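Local coordinates for peptidase M16 domain protein (Alicyclobacillus acidocaldarius subsp. acidocaldarius DSM 446, PDB 4XEA) that is a putative metallopeptidase of the M16 (insulinase) family that probably cleaves peptides with the help of a bound metal ion, at residues R78-V86 / Y98-H108. Residues are numbered along the deposited sequence; the frame is centred on the assembly and turned at random.
Sequences RFAAHGASV and YFSGTGEIAKH
His108, on the first turn of helix 105-116, reaches across to the loop that follows helix 75-80 and meets something with nearly every atom. Its CB lies 4.1 Å from Phe79 CD1 and over one face of the Phe99 ring, offset toward its rim. With CG anti to the carbonyl carbon (chi1 -63°), the imidazole passes the rim of the Phe79 ring, ND1 standing 3.5 Å from Phe79 CD1, the two planes only 14° apart. The methyl of Ala84 lies over the centre of one imidazole face, a CH-pi contact with CB 3.4 Å from the ring centroid. CE1 comes up to the carbonyl of Phe79, whose oxygen also accepts from the amides of His82 and Ala84, the latter bond being part of a Schellman motif with Gly83 as C-prime residue. At the tip, NE2 donates to His82 O at 2.8 Å, in the imidazole plane but well above the carbonyl plane, with a bent N-H...O angle of 142°. Farther out, Lys107 lays CD over the His82 ring, 3.8 Å from its centroid. At the start of the strand pair, Thr102 N bonds Gly83 O, and Ser85 and Ser100 form a hydrogen-bonded pair of the antiparallel hairpin 84-90/95-101, at the edge of the six-stranded sheet. Cut back to an alanine here, the His108 side chain would probably leave His82 O without this donor and a gap under the Ala84 methyl, beside the rim of Phe79. One imidazole thus ties helix 105-116 to the turn by a polar tip, its NE2 hydrogen spent on His82 O, and by apolar contacts at one face and the rim.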
ATOM      1  N   ARG A  78       8.148 -16.708 -17.569  1.00 72.80           N
ATOM      2  CA  ARG A  78       7.124 -17.730 -17.814  1.00 72.91           C
ATOM      3  C   ARG A  78       5.747 -17.257 -17.334  1.00 70.18           C
ATOM      4  O   ARG A  78       4.762 -17.397 -18.053  1.00 72.10           O
ATOM      5  CB  ARG A  78       7.523 -19.070 -17.150  1.00 72.48           C
ATOM      6  CG  ARG A  78       6.520 -20.253 -17.308  1.00 74.13           C
ATOM      7  CD  ARG A  78       6.181 -20.557 -18.767  1.00 79.25           C
ATOM      8  NE  ARG A  78       7.378 -20.856 -19.555  1.00 84.04           N
ATOM      9  CZ  ARG A  78       7.887 -22.072 -19.741  1.00 84.71           C
ATOM     10  NH1 ARG A  78       7.309 -23.146 -19.218  1.00 83.43           N
ATOM     11  NH2 ARG A  78       8.989 -22.214 -20.464  1.00 88.70           N
ATOM     12  N   PHE A  79       5.683 -16.665 -16.141  1.00 66.01           N
ATOM     13  CA  PHE A  79       4.458 -16.010 -15.672  1.00 64.25           C
ATOM     14  C   PHE A  79       4.096 -14.778 -16.487  1.00 65.86           C
ATOM     15  O   PHE A  79       2.928 -14.587 -16.826  1.00 66.18           O
ATOM     16  CB  PHE A  79       4.599 -15.553 -14.220  1.00 60.85           C
ATOM     17  CG  PHE A  79       4.636 -16.680 -13.258  1.00 58.98           C
ATOM     18  CD1 PHE A  79       3.472 -17.264 -12.827  1.00 57.00           C
ATOM     19  CD2 PHE A  79       5.836 -17.165 -12.814  1.00 59.19           C
ATOM     20  CE1 PHE A  79       3.514 -18.338 -11.970  1.00 58.51           C
ATOM     21  CE2 PHE A  79       5.890 -18.204 -11.935  1.00 55.40           C
ATOM     22  CZ  PHE A  79       4.734 -18.800 -11.522  1.00 57.73           C
ATOM     23  N   ALA A  80       5.091 -13.932 -16.764  1.00 67.18           N
ATOM     24  CA  ALA A  80       4.864 -12.625 -17.404  1.00 69.05           C
ATOM     25  C   ALA A  80       4.407 -12.728 -18.870  1.00 73.30           C
ATOM     26  O   ALA A  80       3.503 -11.991 -19.299  1.00 74.23           O
ATOM     27  CB  ALA A  80       6.131 -11.770 -17.295  1.00 69.39           C
ATOM     28  N   ALA A  81       5.037 -13.628 -19.628  1.00 75.64           N
ATOM     29  CA  ALA A  81       4.657 -13.865 -21.020  1.00 80.23           C
ATOM     30  C   ALA A  81       3.193 -14.315 -21.161  1.00 80.73           C
ATOM     31  O   ALA A  81       2.621 -14.187 -22.239  1.00 82.32           O
ATOM     32  CB  ALA A  81       5.597 -14.898 -21.662  1.00 82.85           C
ATOM     33  N   HIS A  82       2.587 -14.819 -20.079  1.00 78.37           N
ATOM     34  CA  HIS A  82       1.175 -15.240 -20.103  1.00 79.38           C
ATOM     35  C   HIS A  82       0.247 -14.491 -19.117  1.00 77.40           C
ATOM     36  O   HIS A  82      -0.810 -14.997 -18.748  1.00 77.28           O
ATOM     37  CB  HIS A  82       1.092 -16.765 -19.909  1.00 79.20           C
ATOM     38  CG  HIS A  82       1.844 -17.533 -20.951  1.00 83.25           C
ATOM     39  ND1 HIS A  82       1.304 -17.838 -22.181  1.00 86.65           N
ATOM     40  CD2 HIS A  82       3.103 -18.035 -20.957  1.00 84.80           C
ATOM     41  CE1 HIS A  82       2.194 -18.505 -22.895  1.00 89.81           C
ATOM     42  NE2 HIS A  82       3.295 -18.635 -22.177  1.00 86.84           N
ATOM     43  N   GLY A  83       0.634 -13.278 -18.720  1.00 77.18           N
ATOM     44  CA  GLY A  83      -0.272 -12.356 -18.020  1.00 76.19           C
ATOM     45  C   GLY A  83      -0.392 -12.591 -16.512  1.00 73.20           C
ATOM     46  O   GLY A  83      -1.495 -12.580 -15.952  1.00 73.36           O
ATOM     47  N   ALA A  84       0.745 -12.823 -15.865  1.00 70.86           N
ATOM     48  CA  ALA A  84       0.814 -12.928 -14.404  1.00 67.45           C
ATOM     49  C   ALA A  84       2.192 -12.496 -13.981  1.00 65.78           C
ATOM     50  O   ALA A  84       3.090 -12.389 -14.819  1.00 66.76           O
ATOM     51  CB  ALA A  84       0.543 -14.375 -13.924  1.00 65.93           C
ATOM     52  N   SER A  85       2.355 -12.253 -12.689  1.00 63.07           N
ATOM     53  CA  SER A  85       3.682 -12.026 -12.119  1.00 61.89           C
ATOM     54  C   SER A  85       3.810 -12.702 -10.759  1.00 58.98           C
ATOM     55  O   SER A  85       2.826 -12.845 -10.031  1.00 56.98           O
ATOM     56  CB  SER A  85       3.992 -10.535 -12.013  1.00 63.49           C
ATOM     57  OG  SER A  85       3.351  -9.989 -10.887  1.00 63.08           O
ATOM     58  N   VAL A  86       5.045 -13.081 -10.427  1.00 57.34           N
ATOM     59  CA  VAL A  86       5.338 -13.988  -9.321  1.00 54.40           C
ATOM     60  C   VAL A  86       6.306 -13.287  -8.368  1.00 53.63           C
ATOM     61  O   VAL A  86       7.112 -12.456  -8.786  1.00 52.88           O
ATOM     62  CB  VAL A  86       5.946 -15.326  -9.821  1.00 54.60           C
ATOM     63  CG1 VAL A  86       7.304 -15.107 -10.446  1.00 55.42           C
ATOM     64  CG2 VAL A  86       6.056 -16.365  -8.680  1.00 51.99           C
ATOM     65  N   TYR A  98       4.038 -16.790  -4.672  1.00 44.83           N
ATOM     66  CA  TYR A  98       2.701 -16.378  -5.096  1.00 46.17           C
ATOM     67  C   TYR A  98       2.717 -15.637  -6.413  1.00 48.25           C
ATOM     68  O   TYR A  98       3.731 -15.031  -6.757  1.00 48.98           O
ATOM     69  CB  TYR A  98       2.063 -15.531  -4.007  1.00 45.33           C
ATOM     70  CG  TYR A  98       2.810 -14.250  -3.647  1.00 48.46           C
ATOM     71  CD1 TYR A  98       2.444 -13.042  -4.208  1.00 51.70           C
ATOM     72  CD2 TYR A  98       3.869 -14.257  -2.727  1.00 51.21           C
ATOM     73  CE1 TYR A  98       3.113 -11.853  -3.887  1.00 55.94           C
ATOM     74  CE2 TYR A  98       4.536 -13.066  -2.379  1.00 50.83           C
ATOM     75  CZ  TYR A  98       4.145 -11.880  -2.962  1.00 54.39           C
ATOM     76  OH  TYR A  98       4.810 -10.720  -2.673  1.00 58.51           O
ATOM     77  N   PHE A  99       1.615 -15.745  -7.169  1.00 49.68           N
ATOM     78  CA  PHE A  99       1.445 -14.973  -8.363  1.00 50.78           C
ATOM     79  C   PHE A  99       0.091 -14.310  -8.347  1.00 51.99           C
ATOM     80  O   PHE A  99      -0.824 -14.703  -7.622  1.00 52.46           O
ATOM     81  CB  PHE A  99       1.638 -15.836  -9.653  1.00 52.67           C
ATOM     82  CG  PHE A  99       0.511 -16.801  -9.957  1.00 53.16           C
ATOM     83  CD1 PHE A  99      -0.664 -16.365 -10.547  1.00 55.50           C
ATOM     84  CD2 PHE A  99       0.661 -18.166  -9.703  1.00 53.39           C
ATOM     85  CE1 PHE A  99      -1.692 -17.255 -10.844  1.00 57.22           C
ATOM     86  CE2 PHE A  99      -0.364 -19.066 -10.004  1.00 53.85           C
ATOM     87  CZ  PHE A  99      -1.540 -18.613 -10.568  1.00 54.17           C
ATOM     88  N   SER A 100      -0.037 -13.288  -9.165  1.00 53.92           N
ATOM     89  CA  SER A 100      -1.337 -12.801  -9.555  1.00 54.96           C
ATOM     90  C   SER A 100      -1.368 -12.575 -11.075  1.00 56.58           C
ATOM     91  O   SER A 100      -0.360 -12.227 -11.685  1.00 55.34           O
ATOM     92  CB  SER A 100      -1.660 -11.547  -8.792  1.00 55.02           C
ATOM     93  OG  SER A 100      -0.859 -10.507  -9.262  1.00 55.40           O
ATOM     94  N   GLY A 101      -2.525 -12.822 -11.676  1.00 58.65           N
ATOM     95  CA  GLY A 101      -2.686 -12.695 -13.127  1.00 60.94           C
ATOM     96  C   GLY A 101      -4.128 -12.693 -13.580  1.00 63.04           C
ATOM     97  O   GLY A 101      -5.045 -12.741 -12.761  1.00 61.71           O
ATOM     98  N   THR A 102      -4.321 -12.655 -14.899  1.00 65.77           N
ATOM     99  CA  THR A 102      -5.636 -12.406 -15.482  1.00 68.79           C
ATOM    100  C   THR A 102      -6.118 -13.449 -16.517  1.00 71.10           C
ATOM    101  O   THR A 102      -7.191 -13.293 -17.113  1.00 74.06           O
ATOM    102  CB  THR A 102      -5.642 -11.027 -16.146  1.00 70.46           C
ATOM    103  OG1 THR A 102      -4.602 -10.963 -17.122  1.00 71.76           O
ATOM    104  CG2 THR A 102      -5.384  -9.958 -15.108  1.00 69.94           C
ATOM    105  N   GLY A 103      -5.328 -14.482 -16.750  1.00 70.28           N
ATOM    106  CA  GLY A 103      -5.636 -15.453 -17.802  1.00 72.74           C
ATOM    107  C   GLY A 103      -4.585 -16.540 -17.791  1.00 71.80           C
ATOM    108  O   GLY A 103      -3.549 -16.392 -17.124  1.00 69.50           O
ATOM    109  N   GLU A 104      -4.860 -17.642 -18.486  1.00 73.49           N
ATOM    110  CA  GLU A 104      -3.923 -18.756 -18.589  1.00 73.16           C
ATOM    111  C   GLU A 104      -3.532 -19.232 -17.190  1.00 70.01           C
ATOM    112  O   GLU A 104      -2.372 -19.555 -16.907  1.00 68.61           O
ATOM    113  CB  GLU A 104      -2.691 -18.340 -19.398  1.00 74.41           C
ATOM    114  CG  GLU A 104      -2.966 -18.036 -20.896  1.00 79.14           C
ATOM    115  CD  GLU A 104      -2.771 -19.257 -21.757  1.00 84.49           C
ATOM    116  OE1 GLU A 104      -2.437 -19.097 -22.945  1.00 89.99           O
ATOM    117  OE2 GLU A 104      -2.927 -20.393 -21.240  1.00 83.62           O
ATOM    118  N   ILE A 105      -4.536 -19.268 -16.322  1.00 68.88           N
ATOM    119  CA  ILE A 105      -4.364 -19.633 -14.934  1.00 66.35           C
ATOM    120  C   ILE A 105      -3.858 -21.072 -14.842  1.00 66.42           C
ATOM    121  O   ILE A 105      -2.987 -21.350 -14.027  1.00 65.11           O
ATOM    122  CB  ILE A 105      -5.683 -19.409 -14.135  1.00 65.74           C
ATOM    123  CG1 ILE A 105      -6.133 -17.946 -14.259  1.00 66.97           C
ATOM    124  CG2 ILE A 105      -5.508 -19.754 -12.678  1.00 61.71           C
ATOM    125  CD1 ILE A 105      -5.053 -16.928 -13.897  1.00 63.33           C
ATOM    126  N   ALA A 106      -4.344 -21.969 -15.714  1.00 68.81           N
ATOM    127  CA  ALA A 106      -3.849 -23.365 -15.765  1.00 69.69           C
ATOM    128  C   ALA A 106      -2.332 -23.405 -15.891  1.00 69.31           C
ATOM    129  O   ALA A 106      -1.656 -24.123 -15.141  1.00 66.84           O
ATOM    130  CB  ALA A 106      -4.509 -24.179 -16.923  1.00 73.13           C
ATOM    131  N   LYS A 107      -1.795 -22.596 -16.798  1.00 70.60           N
ATOM    132  CA  LYS A 107      -0.347 -22.538 -17.017  1.00 71.59           C
ATOM    133  C   LYS A 107       0.392 -22.026 -15.787  1.00 68.21           C
ATOM    134  O   LYS A 107       1.419 -22.596 -15.405  1.00 68.66           O
ATOM    135  CB  LYS A 107      -0.010 -21.673 -18.237  1.00 74.87           C
ATOM    136  CG  LYS A 107       1.477 -21.656 -18.605  1.00 78.00           C
ATOM    137  CD  LYS A 107       1.687 -21.383 -20.088  1.00 84.79           C
ATOM    138  CE  LYS A 107       1.562 -22.681 -20.902  1.00 89.32           C
ATOM    139  NZ  LYS A 107       1.606 -22.453 -22.348  1.00 94.25           N
ATOM    140  N   HIS A 108      -0.144 -20.984 -15.151  1.00 64.93           N
ATOM    141  CA  HIS A 108       0.536 -20.336 -14.055  1.00 62.34           C
ATOM    142  C   HIS A 108       0.570 -21.251 -12.821  1.00 59.78           C
ATOM    143  O   HIS A 108       1.591 -21.358 -12.157  1.00 57.89           O
ATOM    144  CB  HIS A 108      -0.118 -19.000 -13.691  1.00 61.03           C
ATOM    145  CG  HIS A 108      -0.074 -17.984 -14.794  1.00 63.87           C
ATOM    146  ND1 HIS A 108       1.096 -17.634 -15.433  1.00 65.72           N
ATOM    147  CD2 HIS A 108      -1.054 -17.249 -15.369  1.00 66.89           C
ATOM    148  CE1 HIS A 108       0.832 -16.740 -16.369  1.00 68.43           C
ATOM    149  NE2 HIS A 108      -0.466 -16.490 -16.355  1.00 69.86           N
TER